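Local coordinates for pyroglutamyl-peptidase I (Fervidobacterium islandicum, PDB 6LTQ), which removes N-terminal pyroglutamyl (pyrrolidone carboxyl) residues from peptides as a cysteine peptidase of a thermophilic, keratin-degrading bacterium, at the interface of chains A and B. Numbering follows the deposited sequence. Chains: chain A/B, Pyroglutamyl-peptidase I.

The interface of chains A and B. Residues chain A 95, 97, 123-125; chain B 95, 97, 123-125.
A:Ala124 and B:Ala124 meet methyl to methyl across a two-fold axis. A:Ala124 CB lies 3.6 Å from B:Ala124 CB. Each alanine opens the short strand 124-126 of its chain, and the two bury the most surface in this patch. The backbone is nearly fully extended at both residues.

The aspartates flank this central pair. A:Asp123 reaches alongside the backbone of the partner strand, and B:Asp123 does the same in return. In A:Asp123, CG stands anti to the carbonyl carbon (chi1 -76°). This turn carries the carboxylate past B:Ala124 to the CA and carbonyl carbon of B:Tyr125. The carboxylate oxygen OD2 of A:Asp123 lies 3.5 Å from B:Tyr125 CA. The CB of A:Asp123 rests 3.7 Å from the carbonyl oxygen O of B:Ala124. These are packing contacts, and no direct polar bond joins the chains here. The tyrosines add little: they touch the partner through CA, and their rings hang to the water side.

On the methyl side of the alanines, A:Val95 faces B:Ile97, and B:Val95 faces A:Ile97. These branches approach loosely, with A:Val95 CG2 4.3 Å from B:Ile97 CG2. They give the methyl pair an apolar flank.

Water supplies the polar link on the opposite side. Water 1 sits between the two strands and bridges both alanine carbonyls. B:Ala124 N also donates to it, while the matching approach from A:Ala124 N is weak. The patch belongs to a symmetric contact within the deposited tetramer; the coordinates alone do not prove that this pairing forms in solution. Water 2 extends the bridge off the axis: it lies 3.2 Å from A:Ala124 O and accepts a nearly straight hydrogen bond from B:Asp123 N, 3.1 Å long and 173° at the hydrogen.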
loop_
_atom_site.group_PDB
_atom_site.type_symbol
_atom_site.label_atom_id
_atom_site.label_comp_id
_atom_site.label_asym_id
_atom_site.label_seq_id
_atom_site.Cartn_x
_atom_site.Cartn_y
_atom_site.Cartn_z
ATOM N N VAL A 95 5.246 -16.578 13.790
ATOM C CA VAL A 95 5.250 -16.110 15.176
ATOM C C VAL A 95 3.814 -16.099 15.695
ATOM O O VAL A 95 2.916 -15.563 15.038
ATOM C CB VAL A 95 5.851 -14.693 15.301
ATOM C CG1 VAL A 95 5.699 -14.159 16.731
ATOM C CG2 VAL A 95 7.314 -14.683 14.929
ATOM N N ILE A 97 1.907 -14.731 19.270
ATOM C CA ILE A 97 2.240 -13.966 20.470
ATOM C C ILE A 97 1.160 -14.120 21.534
ATOM O O ILE A 97 -0.015 -14.378 21.252
ATOM C CB ILE A 97 2.501 -12.470 20.180
ATOM C CG1 ILE A 97 1.236 -11.763 19.737
ATOM C CG2 ILE A 97 3.647 -12.283 19.156
ATOM C CD1 ILE A 97 1.409 -10.272 19.832
ATOM N N ASP A 123 6.216 -15.018 26.089
ATOM C CA ASP A 123 5.682 -13.888 25.335
ATOM C C ASP A 123 5.283 -14.295 23.916
ATOM O O ASP A 123 4.354 -13.710 23.349
ATOM C CB ASP A 123 6.711 -12.755 25.287
ATOM C CG ASP A 123 6.804 -11.993 26.605
ATOM O OD1 ASP A 123 5.938 -12.191 27.487
ATOM O OD2 ASP A 123 7.750 -11.195 26.751
ATOM N N ALA A 124 5.980 -15.272 23.331
ATOM C CA ALA A 124 5.682 -15.719 21.973
ATOM C C ALA A 124 6.306 -17.086 21.729
ATOM O O ALA A 124 7.228 -17.508 22.434
ATOM C CB ALA A 124 6.183 -14.713 20.926
ATOM N N TYR A 125 5.777 -17.785 20.719
ATOM C CA TYR A 125 6.392 -18.988 20.177
ATOM C C TYR A 125 6.628 -18.789 18.695
ATOM O O TYR A 125 5.801 -18.185 18.012
ATOM C CB TYR A 125 5.529 -20.216 20.325
ATOM C CG TYR A 125 5.382 -20.740 21.727
ATOM C CD1 TYR A 125 6.292 -21.667 22.240
ATOM C CD2 TYR A 125 4.332 -20.322 22.525
ATOM C CE1 TYR A 125 6.155 -22.163 23.532
ATOM C CE2 TYR A 125 4.178 -20.819 23.824
ATOM C CZ TYR A 125 5.101 -21.733 24.316
ATOM O OH TYR A 125 4.953 -22.233 25.598
ATOM N N VAL B 95 7.334 -6.063 19.931
ATOM C CA VAL B 95 7.826 -7.443 19.912
ATOM C C VAL B 95 9.240 -7.471 19.358
ATOM O O VAL B 95 9.497 -6.917 18.282
ATOM C CB VAL B 95 6.935 -8.359 19.048
ATOM C CG1 VAL B 95 7.545 -9.765 18.942
ATOM C CG2 VAL B 95 5.532 -8.417 19.601
ATOM N N ILE B 97 12.122 -10.484 18.375
ATOM C CA ILE B 97 12.190 -11.927 18.214
ATOM C C ILE B 97 13.641 -12.386 18.127
ATOM O O ILE B 97 14.540 -11.655 17.710
ATOM C CB ILE B 97 11.393 -12.408 16.987
ATOM C CG1 ILE B 97 12.007 -11.850 15.712
ATOM C CG2 ILE B 97 9.922 -11.989 17.115
ATOM C CD1 ILE B 97 11.635 -12.672 14.489
ATOM N N ASP B 123 11.820 -17.406 22.359
ATOM C CA ASP B 123 11.561 -17.097 20.952
ATOM C C ASP B 123 11.363 -15.599 20.721
ATOM O O ASP B 123 11.736 -15.074 19.659
ATOM C CB ASP B 123 10.334 -17.880 20.468
ATOM C CG ASP B 123 10.630 -19.360 20.272
ATOM O OD1 ASP B 123 11.816 -19.739 20.290
ATOM O OD2 ASP B 123 9.682 -20.154 20.095
ATOM N N ALA B 124 10.796 -14.898 21.696
ATOM C CA ALA B 124 10.583 -13.465 21.563
ATOM C C ALA B 124 10.352 -12.863 22.936
ATOM O O ALA B 124 10.029 -13.562 23.897
ATOM C CB ALA B 124 9.397 -13.142 20.647
ATOM N N TYR B 125 10.523 -11.548 23.008
ATOM C CA TYR B 125 10.128 -10.760 24.163
ATOM C C TYR B 125 9.153 -9.679 23.725
ATOM O O TYR B 125 9.264 -9.129 22.628
ATOM C CB TYR B 125 11.328 -10.070 24.850
ATOM C CG TYR B 125 12.249 -11.000 25.608
ATOM C CD1 TYR B 125 12.005 -11.307 26.935
ATOM C CD2 TYR B 125 13.359 -11.568 24.990
ATOM C CE1 TYR B 125 12.843 -12.157 27.635
ATOM C CE2 TYR B 125 14.209 -12.420 25.683
ATOM C CZ TYR B 125 13.939 -12.711 27.008
ATOM O OH TYR B 125 14.776 -13.551 27.716
HETATM O O HOH W 1 9.123 -16.274 24.082
HETATM O O HOH W 2 9.653 -19.103 23.838
#